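Alternansucrase (Leuconostoc mesenteroides, PDB 6HVG) is a glycoside hydrolase family 70 enzyme with a TIM-barrel-type catalytic domain, a calcium site and repeats related to choline-binding modules. Local coordinates at residues L594-Y599 against A1154-D1159; Y599-G604 against A613-I618. One frame throughout, in Å; residues are numbered along the deposited sequence.

How the contacts relate
Along the chain from the N terminus, helix 587-601 supplies 594-599 and the start of 599-604, which runs on into helix 603-608; the two segments share Y599. Contact 2 closes first: segment 613-618 folds back on the end of helix 587-601 and the start of helix 603-608, then enters strand 617-620. More than 500 residues later, 1154-1159 returns to helix 587-601 in contact 1, so contact 2 is nested inside that long loop. Strands 617-620 and 1151-1156 are parallel neighbours in the barrel sheet, with A1154 N 3.0 Å from G617 O, a probable hydrogen bond. Together the contacts set one helix against two adjacent strands, and contact 1 extends to the calcium site.

Contact 1 of 2, residues L594-Y599 against A1154-D1159; sequences LNWLHY and ADWVPD. With CA (calcium ion), chain C.
W596 and L597 of helix 587-601 both reach W1156 at the end of strand 1151-1156, where the helix packs on the parallel sheet of the (beta/alpha)8 barrel. From W596 CB, a chi1 of -169° sets CG anti to the backbone N, and the six-membered ring leads. CE3 comes first, 3.6 Å from W1156 NE1. Next, CZ3 lies 3.5 Å from V1157 O, which sits at the ring edge. CH2 is 3.5 Å from V1157 N. On the pyrrole side, W596 NE1 is hydrogen-bonded to R1115 O. The two indoles meet obliquely, planes at 39°, the W596 six-membered and W1156 five-membered ring centroids 5.1 Å apart. L597 meets the ring with two atoms: CB is 3.9 Å from W1156 NE1, and CD1 stands 4.3 Å from the five-membered ring centroid, 6° off the normal, a CH-pi contact over the face. The loop after the strand leads to the calcium ion, bound by D1159 OD1 at 2.2 Å, D581 OD1, the backbone O of E575 and N625, and a water that also donates to D1159 O. The helix-strand contacts are apolar and CH-pi, so cohesion here probably rests mainly on dispersion, while the calcium coordination lies beyond P1158.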
loop_
_atom_site.group_PDB
_atom_site.type_symbol
_atom_site.label_atom_id
_atom_site.label_comp_id
_atom_site.label_asym_id
_atom_site.label_seq_id
_atom_site.Cartn_x
_atom_site.Cartn_y
_atom_site.Cartn_z
ATOM N N LEU A 594 -1.055 10.017 27.098
ATOM C CA LEU A 594 -0.184 10.008 28.270
ATOM C C LEU A 594 -0.702 9.056 29.339
ATOM O O LEU A 594 0.080 8.390 30.008
ATOM C CB LEU A 594 -0.069 11.425 28.854
ATOM C CG LEU A 594 0.794 11.592 30.108
ATOM C CD1 LEU A 594 2.233 11.184 29.798
ATOM C CD2 LEU A 594 0.692 13.027 30.608
ATOM N N ASN A 595 -2.025 9.028 29.528
ATOM C CA ASN A 595 -2.652 8.094 30.473
ATOM C C ASN A 595 -2.299 6.661 30.099
ATOM O O ASN A 595 -1.886 5.879 30.954
ATOM C CB ASN A 595 -4.177 8.265 30.488
ATOM C CG ASN A 595 -4.835 7.688 31.740
ATOM O OD1 ASN A 595 -4.713 8.255 32.830
ATOM N ND2 ASN A 595 -5.532 6.563 31.594
ATOM N N TRP A 596 -2.434 6.350 28.806
ATOM C CA TRP A 596 -2.092 5.036 28.280
ATOM C C TRP A 596 -0.633 4.732 28.489
ATOM O O TRP A 596 -0.272 3.616 28.869
ATOM C CB TRP A 596 -2.420 4.977 26.800
ATOM C CG TRP A 596 -2.360 3.608 26.171
ATOM C CD1 TRP A 596 -2.663 2.425 26.752
ATOM C CD2 TRP A 596 -2.047 3.318 24.814
ATOM N NE1 TRP A 596 -2.531 1.406 25.846
ATOM C CE2 TRP A 596 -2.153 1.937 24.647
ATOM C CE3 TRP A 596 -1.657 4.096 23.731
ATOM C CZ2 TRP A 596 -1.901 1.309 23.433
ATOM C CZ3 TRP A 596 -1.397 3.467 22.517
ATOM C CH2 TRP A 596 -1.539 2.094 22.380
ATOM N N LEU A 597 0.206 5.730 28.247
ATOM C CA LEU A 597 1.654 5.591 28.436
ATOM C C LEU A 597 2.000 5.313 29.876
ATOM O O LEU A 597 2.851 4.488 30.152
ATOM C CB LEU A 597 2.377 6.846 27.986
ATOM C CG LEU A 597 3.885 6.869 28.173
ATOM C CD1 LEU A 597 4.560 5.743 27.397
ATOM C CD2 LEU A 597 4.409 8.228 27.750
ATOM N N HIS A 598 1.351 5.999 30.799
ATOM C CA HIS A 598 1.560 5.738 32.219
ATOM C C HIS A 598 1.145 4.322 32.516
ATOM O O HIS A 598 1.867 3.592 33.196
ATOM C CB HIS A 598 0.746 6.703 33.060
ATOM C CG HIS A 598 0.888 6.495 34.532
ATOM N ND1 HIS A 598 1.887 7.090 35.276
ATOM C CD2 HIS A 598 0.120 5.809 35.408
ATOM C CE1 HIS A 598 1.740 6.759 36.544
ATOM N NE2 HIS A 598 0.673 5.985 36.652
ATOM N N TYR A 599 -0.010 3.926 31.989
ATOM C CA TYR A 599 -0.557 2.592 32.219
ATOM C C TYR A 599 0.415 1.495 31.792
ATOM O O TYR A 599 0.545 0.483 32.483
ATOM C CB TYR A 599 -1.884 2.450 31.494
ATOM C CG TYR A 599 -2.491 1.071 31.458
ATOM C CD1 TYR A 599 -3.281 0.618 32.487
ATOM C CD2 TYR A 599 -2.321 0.246 30.362
ATOM C CE1 TYR A 599 -3.895 -0.623 32.428
ATOM C CE2 TYR A 599 -2.930 -0.990 30.288
ATOM C CZ TYR A 599 -3.716 -1.417 31.320
ATOM O OH TYR A 599 -4.322 -2.657 31.275
ATOM N N ALA A 1154 7.679 -1.556 25.705
ATOM C CA ALA A 1154 6.271 -1.534 25.330
ATOM C C ALA A 1154 6.110 -0.893 23.968
ATOM O O ALA A 1154 6.661 0.165 23.732
ATOM C CB ALA A 1154 5.487 -0.727 26.359
ATOM N N ASP A 1155 5.351 -1.517 23.075
ATOM C CA ASP A 1155 5.039 -0.903 21.778
ATOM C C ASP A 1155 3.894 0.094 21.966
ATOM O O ASP A 1155 2.766 -0.292 22.222
ATOM C CB ASP A 1155 4.669 -1.962 20.723
ATOM C CG ASP A 1155 5.253 -1.652 19.347
ATOM O OD1 ASP A 1155 5.322 -0.480 18.974
ATOM O OD2 ASP A 1155 5.655 -2.578 18.629
ATOM N N TRP A 1156 4.209 1.378 21.864
ATOM C CA TRP A 1156 3.222 2.457 22.015
ATOM C C TRP A 1156 2.658 2.803 20.629
ATOM O O TRP A 1156 3.385 3.292 19.741
ATOM C CB TRP A 1156 3.913 3.670 22.629
ATOM C CG TRP A 1156 3.055 4.718 23.212
ATOM C CD1 TRP A 1156 1.969 4.535 24.006
ATOM C CD2 TRP A 1156 3.245 6.144 23.112
ATOM N NE1 TRP A 1156 1.455 5.755 24.398
ATOM C CE2 TRP A 1156 2.228 6.755 23.865
ATOM C CE3 TRP A 1156 4.182 6.955 22.475
ATOM C CZ2 TRP A 1156 2.124 8.142 24.001
ATOM C CZ3 TRP A 1156 4.073 8.350 22.611
ATOM C CH2 TRP A 1156 3.054 8.920 23.362
ATOM N N VAL A 1157 1.363 2.549 20.456
ATOM C CA VAL A 1157 0.708 2.600 19.148
ATOM C C VAL A 1157 -0.420 3.621 19.122
ATOM O O VAL A 1157 -1.568 3.265 19.075
ATOM C CB VAL A 1157 0.184 1.195 18.767
ATOM C CG1 VAL A 1157 -0.415 1.201 17.370
ATOM C CG2 VAL A 1157 1.321 0.192 18.830
ATOM N N PRO A 1158 -0.088 4.907 19.123
ATOM C CA PRO A 1158 -1.100 5.953 19.200
ATOM C C PRO A 1158 -1.821 6.340 17.900
ATOM O O PRO A 1158 -2.814 7.071 17.974
ATOM C CB PRO A 1158 -0.294 7.150 19.719
ATOM C CG PRO A 1158 1.055 6.943 19.159
ATOM C CD PRO A 1158 1.271 5.465 19.201
ATOM N N ASP A 1159 -1.351 5.885 16.735
ATOM C CA ASP A 1159 -1.908 6.345 15.458
ATOM C C ASP A 1159 -3.343 5.882 15.184
ATOM O O ASP A 1159 -4.135 6.647 14.633
ATOM C CB ASP A 1159 -1.027 5.947 14.285
ATOM C CG ASP A 1159 -1.592 6.420 12.937
ATOM O OD1 ASP A 1159 -1.699 7.631 12.694
ATOM O OD2 ASP A 1159 -1.972 5.558 12.118
HETATM CA CA CA C . -2.519 9.482 11.883
HETATM O O HOH W 1 -3.027 9.385 14.196
#

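Contact 2 of 2, residues Y599-G604 against A613-I618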
loop_
_atom_site.group_PDB
_atom_site.type_symbol
_atom_site.label_atom_id
_atom_site.label_comp_id
_atom_site.label_asym_id
_atom_site.label_seq_id
_atom_site.Cartn_x
_atom_site.Cartn_y
_atom_site.Cartn_z
ATOM N N TYR A 599 -0.010 3.926 31.989
ATOM C CA TYR A 599 -0.557 2.592 32.219
ATOM C C TYR A 599 0.415 1.495 31.792
ATOM O O TYR A 599 0.545 0.483 32.483
ATOM C CB TYR A 599 -1.884 2.450 31.494
ATOM C CG TYR A 599 -2.491 1.071 31.458
ATOM C CD1 TYR A 599 -3.281 0.618 32.487
ATOM C CD2 TYR A 599 -2.321 0.246 30.362
ATOM C CE1 TYR A 599 -3.895 -0.623 32.428
ATOM C CE2 TYR A 599 -2.930 -0.990 30.288
ATOM C CZ TYR A 599 -3.716 -1.417 31.320
ATOM O OH TYR A 599 -4.322 -2.657 31.275
ATOM N N LEU A 600 1.115 1.702 30.683
ATOM C CA LEU A 600 2.074 0.702 30.205
ATOM C C LEU A 600 3.332 0.680 31.069
ATOM O O LEU A 600 3.823 -0.393 31.414
ATOM C CB LEU A 600 2.434 0.939 28.733
ATOM C CG LEU A 600 1.276 0.769 27.742
ATOM C CD1 LEU A 600 1.588 1.421 26.417
ATOM C CD2 LEU A 600 0.899 -0.696 27.529
ATOM N N MET A 601 3.841 1.858 31.431
ATOM C CA MET A 601 5.060 1.957 32.249
ATOM C C MET A 601 4.821 1.583 33.708
ATOM O O MET A 601 5.772 1.374 34.448
ATOM C CB MET A 601 5.650 3.363 32.188
ATOM C CG MET A 601 6.073 3.842 30.806
ATOM S SD MET A 601 7.375 2.850 30.063
ATOM C CE MET A 601 6.338 1.818 29.030
ATOM N N ASN A 602 3.558 1.496 34.113
ATOM C CA ASN A 602 3.196 0.943 35.417
ATOM C C ASN A 602 2.259 -0.256 35.296
ATOM O O ASN A 602 1.411 -0.458 36.166
ATOM C CB ASN A 602 2.548 2.046 36.262
ATOM C CG ASN A 602 3.510 3.166 36.574
ATOM O OD1 ASN A 602 4.221 3.130 37.586
ATOM N ND2 ASN A 602 3.564 4.155 35.692
ATOM N N PHE A 603 2.375 -1.021 34.207
ATOM C CA PHE A 603 1.399 -2.074 33.945
ATOM C C PHE A 603 1.304 -3.017 35.109
ATOM O O PHE A 603 0.214 -3.288 35.606
ATOM C CB PHE A 603 1.710 -2.840 32.669
ATOM C CG PHE A 603 0.692 -3.897 32.334
ATOM C CD1 PHE A 603 -0.605 -3.539 32.026
ATOM C CD2 PHE A 603 1.029 -5.243 32.311
ATOM C CE1 PHE A 603 -1.556 -4.512 31.718
ATOM C CE2 PHE A 603 0.089 -6.213 32.001
ATOM C CZ PHE A 603 -1.207 -5.850 31.705
ATOM N N GLY A 604 2.454 -3.482 35.577
ATOM C CA GLY A 604 2.530 -4.428 36.695
ATOM C C GLY A 604 1.981 -3.924 38.022
ATOM O O GLY A 604 1.284 -4.649 38.714
ATOM N N ALA A 613 6.887 -6.038 37.478
ATOM C CA ALA A 613 6.286 -6.469 36.228
ATOM C C ALA A 613 5.917 -5.275 35.339
ATOM O O ALA A 613 4.901 -5.310 34.649
ATOM C CB ALA A 613 5.076 -7.340 36.536
ATOM N N ASN A 614 6.746 -4.230 35.356
ATOM C CA ASN A 614 6.475 -2.981 34.628
ATOM C C ASN A 614 7.387 -2.771 33.427
ATOM O O ASN A 614 8.566 -3.057 33.492
ATOM C CB ASN A 614 6.651 -1.773 35.552
ATOM C CG ASN A 614 5.544 -1.643 36.574
ATOM O OD1 ASN A 614 4.497 -2.269 36.461
ATOM N ND2 ASN A 614 5.765 -0.812 37.569
ATOM N N PHE A 615 6.852 -2.269 32.324
ATOM C CA PHE A 615 7.675 -1.967 31.142
ATOM C C PHE A 615 8.664 -0.856 31.504
ATOM O O PHE A 615 8.356 -0.002 32.326
ATOM C CB PHE A 615 6.791 -1.528 29.952
ATOM C CG PHE A 615 6.068 -2.659 29.244
ATOM C CD1 PHE A 615 6.744 -3.496 28.353
ATOM C CD2 PHE A 615 4.714 -2.847 29.415
ATOM C CE1 PHE A 615 6.088 -4.510 27.688
ATOM C CE2 PHE A 615 4.047 -3.851 28.746
ATOM C CZ PHE A 615 4.739 -4.692 27.884
ATOM N N ASP A 616 9.831 -0.855 30.873
ATOM C CA ASP A 616 10.892 0.121 31.198
ATOM C C ASP A 616 11.057 1.215 30.170
ATOM O O ASP A 616 11.453 2.318 30.511
ATOM C CB ASP A 616 12.252 -0.572 31.340
ATOM C CG ASP A 616 12.210 -1.733 32.314
ATOM O OD1 ASP A 616 12.261 -1.504 33.549
ATOM O OD2 ASP A 616 12.070 -2.861 31.823
ATOM N N GLY A 617 10.820 0.887 28.905
ATOM C CA GLY A 617 10.949 1.848 27.829
ATOM C C GLY A 617 9.858 1.642 26.816
ATOM O O GLY A 617 9.056 0.734 26.956
ATOM N N ILE A 618 9.845 2.454 25.769
ATOM C CA ILE A 618 8.834 2.326 24.714
ATOM C C ILE A 618 9.430 2.361 23.315
ATOM O O ILE A 618 10.503 2.877 23.107
ATOM C CB ILE A 618 7.790 3.458 24.807
ATOM C CG1 ILE A 618 8.484 4.809 24.690
ATOM C CG2 ILE A 618 7.005 3.376 26.117
ATOM C CD1 ILE A 618 7.536 5.984 24.525
#
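M601 crosses both F615 and I618 at about a right angle, its methyl end lying between the two. CB of M601 leaves the backbone on the side away from 613-618, but the chain bends at chi2 (-62°) and again at chi3 (98°), which brings CE back. CE then stands 3.5 Å from F615 CB and 3.4 Å from I618 CG2, and SD is 3.8 Å from F615 O. F615, by contrast, has its CB directed toward the helix end; its CG is anti to the carbonyl carbon, and the ring presents its edge to L600 O, which lies near the ring plane 3.3 Å from CD2. This is an alpha-to-beta connection of the (beta/alpha)8 barrel: helix 587-601 ends here and, through the short helix 603-608, the chain turns back into strand 617-620 of the parallel sheet. F615 also packs on A1152 and A1154 of the adjacent strand and on I1142 of helix 1135-1147. F603 reaches F615 more loosely, CB to CD2 at 4.4 Å, with an oblique approach to the ring. N614 meets the chain leaving the helix through CB, 3.4 Å from M601 O, while its ND2 is hydrogen-bonded to S605 OG in the short helix that follows.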